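Local coordinates for protein serine--tRNA ligase (Pyrococcus horikoshii, PDB 2DQ0) that probably attaches serine to tRNA(Ser) and tRNA(Sec) at the cost of ATP, and binds a seryl-adenylate analogue in its active site, at residues N123-F128 with R339-C344; K322-A327 with E370-S375; E328-E333 with T406-S411. All blocks are in the same frame, centred on the assembly; numbering follows the deposited sequence.

Interaction 1. Residues N123-F128 with R339-C344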
# COMPACT_ATOMS: atom_id res chain seq x y z
N ASN A 123 -30.16 5.02 13.05
CA ASN A 123 -29.14 4.63 14.00
C ASN A 123 -29.50 5.30 15.31
O ASN A 123 -30.05 6.40 15.31
CB ASN A 123 -27.76 5.06 13.50
CG ASN A 123 -27.24 4.17 12.40
OD1 ASN A 123 -27.90 3.21 12.02
ND2 ASN A 123 -26.06 4.49 11.89
N VAL A 124 -29.19 4.66 16.42
CA VAL A 124 -29.54 5.21 17.70
C VAL A 124 -28.38 5.70 18.53
O VAL A 124 -27.46 4.95 18.83
CB VAL A 124 -30.34 4.17 18.53
CG1 VAL A 124 -30.61 4.71 19.92
CG2 VAL A 124 -31.65 3.83 17.83
N PRO A 125 -28.39 6.99 18.91
CA PRO A 125 -27.33 7.59 19.73
C PRO A 125 -27.53 7.01 21.12
O PRO A 125 -28.67 6.91 21.56
CB PRO A 125 -27.64 9.08 19.69
CG PRO A 125 -28.42 9.25 18.42
CD PRO A 125 -29.31 8.02 18.40
N ILE A 126 -26.46 6.62 21.80
CA ILE A 126 -26.61 6.02 23.12
C ILE A 126 -25.69 6.62 24.15
O ILE A 126 -25.74 6.26 25.32
CB ILE A 126 -26.32 4.50 23.07
CG1 ILE A 126 -24.89 4.26 22.57
CG2 ILE A 126 -27.32 3.79 22.17
CD1 ILE A 126 -24.49 2.81 22.58
N ARG A 127 -24.85 7.54 23.73
CA ARG A 127 -23.89 8.13 24.64
C ARG A 127 -23.28 9.39 24.01
O ARG A 127 -23.10 9.47 22.79
CB ARG A 127 -22.82 7.05 24.95
CG ARG A 127 -21.68 7.51 25.82
CD ARG A 127 -21.01 6.37 26.61
NE ARG A 127 -20.32 5.31 25.85
CZ ARG A 127 -20.91 4.27 25.26
NH1 ARG A 127 -22.22 4.13 25.31
NH2 ARG A 127 -20.19 3.33 24.67
N PHE A 128 -22.98 10.39 24.83
CA PHE A 128 -22.40 11.62 24.33
C PHE A 128 -21.28 12.06 25.25
O PHE A 128 -21.35 11.83 26.45
CB PHE A 128 -23.44 12.74 24.29
CG PHE A 128 -24.63 12.43 23.45
CD1 PHE A 128 -25.70 11.72 23.98
CD2 PHE A 128 -24.70 12.88 22.14
CE1 PHE A 128 -26.83 11.46 23.22
CE2 PHE A 128 -25.82 12.64 21.36
CZ PHE A 128 -26.89 11.93 21.90
N ARG A 339 -20.42 11.41 19.99
CA ARG A 339 -21.59 10.71 20.44
C ARG A 339 -21.39 9.29 19.87
O ARG A 339 -20.89 9.15 18.75
CB ARG A 339 -22.86 11.37 19.87
CG ARG A 339 -23.05 11.17 18.37
CD ARG A 339 -24.31 11.81 17.83
NE ARG A 339 -24.59 11.25 16.51
CZ ARG A 339 -25.77 11.25 15.92
NH1 ARG A 339 -25.91 10.69 14.72
NH2 ARG A 339 -26.82 11.81 16.51
N VAL A 340 -21.69 8.24 20.62
CA VAL A 340 -21.51 6.93 20.04
C VAL A 340 -22.89 6.42 19.70
O VAL A 340 -23.85 6.65 20.42
CB VAL A 340 -20.72 5.93 20.95
CG1 VAL A 340 -20.23 6.63 22.19
CG2 VAL A 340 -21.54 4.69 21.23
N VAL A 341 -22.97 5.72 18.58
CA VAL A 341 -24.23 5.25 18.08
C VAL A 341 -24.35 3.74 17.94
O VAL A 341 -23.37 3.05 17.69
CB VAL A 341 -24.48 5.93 16.71
CG1 VAL A 341 -25.56 5.22 15.94
CG2 VAL A 341 -24.85 7.39 16.92
N ASN A 342 -25.56 3.22 18.14
CA ASN A 342 -25.79 1.81 17.94
C ASN A 342 -26.39 1.76 16.55
O ASN A 342 -27.46 2.32 16.28
CB ASN A 342 -26.79 1.26 18.96
CG ASN A 342 -26.98 -0.26 18.82
OD1 ASN A 342 -26.42 -0.91 17.93
ND2 ASN A 342 -27.80 -0.82 19.71
N ILE A 343 -25.68 1.11 15.64
CA ILE A 343 -26.13 1.04 14.28
C ILE A 343 -27.27 0.08 14.12
O ILE A 343 -27.25 -1.01 14.68
CB ILE A 343 -24.94 0.67 13.40
CG1 ILE A 343 -23.96 1.85 13.45
CG2 ILE A 343 -25.41 0.32 11.96
CD1 ILE A 343 -22.67 1.56 12.78
N CYS A 344 -28.28 0.52 13.37
CA CYS A 344 -29.48 -0.25 13.13
C CYS A 344 -29.33 -1.37 12.10
O CYS A 344 -28.33 -1.43 11.37
CB CYS A 344 -30.66 0.68 12.78
SG CYS A 344 -30.66 1.52 11.15
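The guanidinium of Arg127 has one face against Val340, whose CG1 sits 3.8 Å above its plane and offset toward the rim. CG of Arg127 is anti to the backbone N (chi1 176°), and a bend at chi3 then sets NE 3.9 Å from CG1 of Val340. On the opposite face of the sheet the Phe128 ring meets Arg339 obliquely, CD2 lying 3.3 Å from CB, and the two side chains run side by side with ring and guanidinium planes 59° apart. Alongside them, CG of Pro125 touches NH2 of Arg339 at 3.6 Å. In both arginines the guanidinium packs as well as pairs: that of Arg127 rests on Val340 while salt-bridged to Glu328, and that of Arg339 touches Pro125 while NH1 meets Glu359 and NH2 the carbonyl of Gln145. Ile126 brings CG1 to 3.6 Å from CG2 of Val340.

Between these two layers of side chains the backbones pair antiparallel. Val124 and Asn342 exchange two hydrogen bonds, and Pro125, which has no N-H to offer, suits its non-hydrogen-bonded place opposite Val341. Ile126 N then donates to Val340 O, and Val340 N to Arg127 O. Beyond the strand, the Asn123 side chain takes over from the backbone: its OD1 accepts Cys344 N at 3.0 Å in an almost straight bond (176°), with the donor well above the carbonyl plane.

Ile126 and Arg127 thus share one partner, Val340. This is a classic beta bulge, placed where strand 124-129 joins strand 338-342 of the largely antiparallel sheet of the class II synthetase core.

Interaction 2. Residues K322-A327 with E370-S375. With SSA (5'-O-(N-(L-seryl)-sulfamoyl)adenosine), chain G.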
# COMPACT_ATOMS: atom_id res chain seq x y z
N LYS A 322 -15.61 -3.49 25.43
CA LYS A 322 -14.33 -2.90 25.83
C LYS A 322 -13.62 -2.16 24.70
O LYS A 322 -13.05 -1.08 24.92
CB LYS A 322 -13.37 -3.95 26.38
CG LYS A 322 -13.79 -4.65 27.66
CD LYS A 322 -12.70 -5.64 28.04
CE LYS A 322 -13.14 -6.61 29.11
NZ LYS A 322 -12.19 -7.75 29.25
N ILE A 323 -13.63 -2.73 23.49
CA ILE A 323 -12.94 -2.07 22.40
C ILE A 323 -13.53 -0.72 22.06
O ILE A 323 -12.78 0.24 21.81
CB ILE A 323 -12.81 -2.96 21.15
CG1 ILE A 323 -14.17 -3.22 20.52
CG2 ILE A 323 -12.12 -4.26 21.51
CD1 ILE A 323 -14.10 -4.29 19.44
N ILE A 324 -14.86 -0.60 22.05
CA ILE A 324 -15.48 0.70 21.76
C ILE A 324 -15.05 1.73 22.82
O ILE A 324 -14.84 2.90 22.51
CB ILE A 324 -17.04 0.62 21.68
CG1 ILE A 324 -17.63 1.97 21.28
CG2 ILE A 324 -17.62 0.21 23.02
CD1 ILE A 324 -17.28 2.44 19.87
N ARG A 325 -14.90 1.28 24.07
CA ARG A 325 -14.49 2.17 25.15
C ARG A 325 -13.03 2.52 24.95
O ARG A 325 -12.58 3.61 25.31
CB ARG A 325 -14.66 1.50 26.51
CG ARG A 325 -16.09 1.08 26.85
CD ARG A 325 -16.91 2.21 27.44
NE ARG A 325 -18.29 1.82 27.72
CZ ARG A 325 -19.20 2.63 28.25
NH1 ARG A 325 -18.87 3.89 28.57
NH2 ARG A 325 -20.44 2.20 28.47
N ASN A 326 -12.28 1.58 24.38
CA ASN A 326 -10.86 1.83 24.13
C ASN A 326 -10.75 2.95 23.13
O ASN A 326 -9.89 3.82 23.28
CB ASN A 326 -10.16 0.57 23.61
CG ASN A 326 -9.89 -0.45 24.70
OD1 ASN A 326 -9.48 -1.57 24.43
ND2 ASN A 326 -10.12 -0.06 25.95
N ALA A 327 -11.60 2.95 22.10
CA ALA A 327 -11.58 4.02 21.09
C ALA A 327 -12.10 5.32 21.71
O ALA A 327 -11.55 6.38 21.45
CB ALA A 327 -12.41 3.67 19.90
N GLU A 370 -18.87 9.83 11.41
CA GLU A 370 -18.23 8.58 11.79
C GLU A 370 -16.74 8.76 11.80
O GLU A 370 -16.16 9.31 10.85
CB GLU A 370 -18.54 7.44 10.81
CG GLU A 370 -17.74 6.17 11.12
CD GLU A 370 -18.00 5.03 10.16
OE1 GLU A 370 -17.33 3.98 10.28
OE2 GLU A 370 -18.88 5.18 9.27
N VAL A 371 -16.12 8.28 12.86
CA VAL A 371 -14.69 8.41 13.01
C VAL A 371 -14.09 7.05 13.45
O VAL A 371 -12.89 6.84 13.35
CB VAL A 371 -14.42 9.57 14.00
CG1 VAL A 371 -14.31 9.07 15.45
CG2 VAL A 371 -13.22 10.36 13.52
N VAL A 372 -14.94 6.14 13.93
CA VAL A 372 -14.52 4.79 14.32
C VAL A 372 -15.70 3.83 14.33
O VAL A 372 -16.84 4.22 14.53
CB VAL A 372 -13.79 4.70 15.73
CG1 VAL A 372 -13.79 6.02 16.42
CG2 VAL A 372 -14.45 3.64 16.62
N SER A 373 -15.40 2.55 14.11
CA SER A 373 -16.40 1.50 14.10
C SER A 373 -15.88 0.32 14.92
O SER A 373 -14.70 -0.06 14.81
CB SER A 373 -16.65 1.05 12.66
OG SER A 373 -18.04 1.04 12.39
N ALA A 374 -16.75 -0.23 15.76
CA ALA A 374 -16.42 -1.39 16.61
C ALA A 374 -17.47 -2.47 16.35
O ALA A 374 -18.65 -2.27 16.61
CB ALA A 374 -16.42 -1.00 18.08
N SER A 375 -17.05 -3.61 15.85
CA SER A 375 -17.98 -4.69 15.54
C SER A 375 -17.73 -5.99 16.30
O SER A 375 -16.59 -6.34 16.62
CB SER A 375 -17.90 -5.02 14.05
OG SER A 375 -18.07 -3.86 13.25
N10 SSA G . -12.01 -2.85 10.45
CA SSA G . -13.13 -1.95 10.77
CB SSA G . -12.89 -1.25 12.09
OG SSA G . -11.86 -0.26 12.01
C9 SSA G . -13.36 -0.87 9.73
O9 SSA G . -12.58 -0.72 8.79
N8 SSA G . -14.46 -0.12 9.87
S1 SSA G . -14.76 1.08 8.84
O1S SSA G . -14.92 0.45 7.54
O2S SSA G . -15.85 1.85 9.42
O5' SSA G . -13.43 1.92 8.84
C5' SSA G . -12.95 2.45 10.06
C4' SSA G . -12.73 3.93 9.98
O4' SSA G . -11.74 4.24 8.98
C3' SSA G . -13.91 4.81 9.60
O3' SSA G . -14.76 4.98 10.72
C2' SSA G . -13.16 6.10 9.29
O2' SSA G . -12.67 6.77 10.42
C1' SSA G . -11.99 5.54 8.46
N9 SSA G . -12.29 5.37 7.04
C8 SSA G . -13.03 4.39 6.41
N7 SSA G . -13.10 4.54 5.11
C5 SSA G . -12.36 5.69 4.87
C6 SSA G . -12.05 6.41 3.68
N6 SSA G . -12.48 6.03 2.48
N1 SSA G . -11.27 7.52 3.78
C2 SSA G . -10.83 7.89 5.00
N3 SSA G . -11.06 7.30 6.20
C4 SSA G . -11.85 6.21 6.06
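Ala374 packs its CB against two isoleucines of the helix, 4.0 Å from CG1 of Ile323 and the same distance from CD1 of Ile324. Ile324 holds CG1 anti to the backbone N (chi1 -176°), and its CD1 reaches on toward Val372. CG2 of Val372 also meets CB of Ala327 at 3.9 Å. Small alanines on both sides suit a helix lying close on a sheet: the axes approach to 8.3 Å and run nearly antiparallel, at 166°. Val372 and Ala374 point toward the helix, whereas Ser373 between them points away, its CB 3.4 Å from the sulfamoyl O2S of the bound seryl-adenylate analogue.

At Glu370 the side chain is extended and OE1 accepts a hydrogen bond from the ribose O3' at 2.8 Å. An alanine here has no carboxylate to accept from O3', and the ribose would probably be held less firmly on this side. Val371 O takes a weak bond from O2'. Val371 and Val372 both face Ile358, a classic beta bulge.

Strand 367-376 thus turns an apolar side to helix 316-333 and a polar one to the ligand, an arrangement belonging to the adenylate site on the largely antiparallel sheet of class II synthetases.

Interaction 3. Residues E328-E333 with T406-S411. With SSA (5'-O-(N-(L-seryl)-sulfamoyl)adenosine), chain G.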
# COMPACT_ATOMS: atom_id res chain seq x y z
N GLU A 328 -13.15 5.23 22.53
CA GLU A 328 -13.70 6.42 23.19
C GLU A 328 -12.64 7.15 24.01
O GLU A 328 -12.61 8.38 24.03
CB GLU A 328 -14.87 6.06 24.12
CG GLU A 328 -16.12 5.65 23.40
CD GLU A 328 -17.28 5.40 24.34
OE1 GLU A 328 -17.71 6.36 25.01
OE2 GLU A 328 -17.76 4.25 24.38
N GLU A 329 -11.78 6.39 24.70
CA GLU A 329 -10.74 6.99 25.53
C GLU A 329 -9.79 7.82 24.72
O GLU A 329 -9.40 8.91 25.14
CB GLU A 329 -9.95 5.93 26.28
CG GLU A 329 -10.61 5.44 27.56
CD GLU A 329 -9.79 4.34 28.22
OE1 GLU A 329 -8.56 4.52 28.34
OE2 GLU A 329 -10.37 3.30 28.63
N LEU A 330 -9.41 7.31 23.55
CA LEU A 330 -8.47 8.04 22.71
C LEU A 330 -9.02 9.39 22.31
O LEU A 330 -8.33 10.40 22.43
CB LEU A 330 -8.13 7.23 21.45
CG LEU A 330 -7.38 5.94 21.75
CD1 LEU A 330 -7.22 5.15 20.47
CD2 LEU A 330 -6.04 6.27 22.40
N PHE A 331 -10.26 9.41 21.83
CA PHE A 331 -10.83 10.68 21.42
C PHE A 331 -11.09 11.63 22.57
O PHE A 331 -11.06 12.85 22.39
CB PHE A 331 -12.07 10.43 20.57
CG PHE A 331 -11.73 9.95 19.19
CD1 PHE A 331 -11.59 10.87 18.13
CD2 PHE A 331 -11.46 8.59 18.95
CE1 PHE A 331 -11.17 10.45 16.86
CE2 PHE A 331 -11.03 8.14 17.70
CZ PHE A 331 -10.88 9.08 16.64
N GLN A 332 -11.30 11.09 23.77
CA GLN A 332 -11.46 11.97 24.92
C GLN A 332 -10.09 12.63 25.21
O GLN A 332 -10.03 13.84 25.43
CB GLN A 332 -11.96 11.20 26.14
CG GLN A 332 -13.37 10.71 25.96
CD GLN A 332 -13.84 9.84 27.11
OE1 GLN A 332 -14.92 9.25 27.05
NE2 GLN A 332 -13.04 9.77 28.15
N GLU A 333 -9.01 11.86 25.17
CA GLU A 333 -7.69 12.46 25.41
C GLU A 333 -7.37 13.49 24.31
O GLU A 333 -6.72 14.51 24.55
CB GLU A 333 -6.60 11.38 25.48
CG GLU A 333 -6.83 10.36 26.61
CD GLU A 333 -5.54 9.71 27.13
OE1 GLU A 333 -5.28 8.53 26.81
OE2 GLU A 333 -4.80 10.39 27.87
N THR A 406 -11.88 0.33 15.25
CA THR A 406 -10.92 1.35 14.94
C THR A 406 -10.33 1.81 16.26
O THR A 406 -11.04 1.88 17.27
CB THR A 406 -11.62 2.58 14.33
OG1 THR A 406 -12.54 2.15 13.31
CG2 THR A 406 -10.60 3.55 13.74
N ALA A 407 -9.04 2.08 16.28
CA ALA A 407 -8.43 2.69 17.47
C ALA A 407 -8.40 4.11 16.91
O ALA A 407 -9.08 5.00 17.40
CB ALA A 407 -7.04 2.18 17.71
N ILE A 408 -7.63 4.32 15.85
CA ILE A 408 -7.58 5.63 15.21
C ILE A 408 -7.32 5.54 13.71
O ILE A 408 -6.32 4.96 13.26
CB ILE A 408 -6.49 6.55 15.76
CG1 ILE A 408 -6.84 7.01 17.17
CG2 ILE A 408 -6.33 7.77 14.83
CD1 ILE A 408 -5.77 7.96 17.78
N ALA A 409 -8.21 6.10 12.92
CA ALA A 409 -7.98 6.12 11.49
C ALA A 409 -7.52 7.59 11.40
O ALA A 409 -8.31 8.50 11.61
CB ALA A 409 -9.29 5.88 10.74
N THR A 410 -6.23 7.79 11.14
CA THR A 410 -5.65 9.15 11.11
C THR A 410 -6.36 10.16 10.22
O THR A 410 -6.52 11.31 10.60
CB THR A 410 -4.15 9.13 10.72
OG1 THR A 410 -4.01 8.75 9.35
CG2 THR A 410 -3.39 8.15 11.57
N SER A 411 -6.78 9.73 9.03
CA SER A 411 -7.49 10.61 8.10
C SER A 411 -8.55 11.44 8.84
O SER A 411 -8.45 12.66 8.97
CB SER A 411 -8.17 9.75 7.02
OG SER A 411 -8.91 8.70 7.64
N10 SSA G . -12.01 -2.85 10.45
CA SSA G . -13.13 -1.95 10.77
CB SSA G . -12.89 -1.25 12.09
OG SSA G . -11.86 -0.26 12.01
C9 SSA G . -13.36 -0.87 9.73
O9 SSA G . -12.58 -0.72 8.79
N8 SSA G . -14.46 -0.12 9.87
S1 SSA G . -14.76 1.08 8.84
O1S SSA G . -14.92 0.45 7.54
O2S SSA G . -15.85 1.85 9.42
O5' SSA G . -13.43 1.92 8.84
C5' SSA G . -12.95 2.45 10.06
C4' SSA G . -12.73 3.93 9.98
O4' SSA G . -11.74 4.24 8.98
C3' SSA G . -13.91 4.81 9.60
O3' SSA G . -14.76 4.98 10.72
C2' SSA G . -13.16 6.10 9.29
O2' SSA G . -12.67 6.77 10.42
C1' SSA G . -11.99 5.54 8.46
N9 SSA G . -12.29 5.37 7.04
C8 SSA G . -13.03 4.39 6.41
N7 SSA G . -13.10 4.54 5.11
C5 SSA G . -12.36 5.69 4.87
C6 SSA G . -12.05 6.41 3.68
N6 SSA G . -12.48 6.03 2.48
N1 SSA G . -11.27 7.52 3.78
C2 SSA G . -10.83 7.89 5.00
N3 SSA G . -11.06 7.30 6.20
C4 SSA G . -11.85 6.21 6.06
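Leu330 and Ala407 mark the nearest approach of the two backbones, their CA atoms 7.5 Å apart, and no hydrogen bond links the segments. Residues 328-333 end a long helix. Across from them the chain turns a corner at Ala407, passes through a short strand and enters the next helix at Thr410, with Ala409 in the N-cap position. Ala407 and Ile408 both face Val305, a classic beta bulge. A strand leading directly into a helix at the adenylate site is consistent with motif 3 of the class II synthetases.

Leu330 carries much of the packing. Its CG is anti to the carbonyl carbon (chi1 -65°) and its CD1 reaches 3.8 Å from CG1 of Ile408 and 4.1 Å from CB of Ala407. Phe331 presents the edge of its ring to the backbone, Ala407 O lying near the ring plane, 3.7 Å from CE2; the slightly positive rim of an aromatic suits a carbonyl oxygen.

Beyond this apolar layer lies the ligand. Thr406 OG1 takes a hydrogen bond from Ser373 N and donates one to the seryl OG at 2.8 Å. The small Ala409 lets the ribose in close, with CB 3.4 Å from O4', and Ser411 OG donates to adenine N3 at 2.9 Å.

The six segments come along the chain in the order 123-128, 322-327, 328-333, 339-344, 370-375 and 406-411, so the contacts interleave. Interactions 2 and 3, with centres about 8 Å apart, use successive turns of helix 316-333 and both reach the seryl-adenylate analogue, interaction 2 at the ribose and sulfamoyl group, interaction 3 at the seryl, ribose and adenine parts. Interaction 1 lies about 12 Å from interaction 2 and about 17 Å from interaction 3, centre to centre, where strand 124-129 joins the shared sheet through strand 338-342. The salt bridge Arg127–Glu328 ties it to the helix. Strand 124-129, far earlier in the chain, is thereby joined to the frame of the active site.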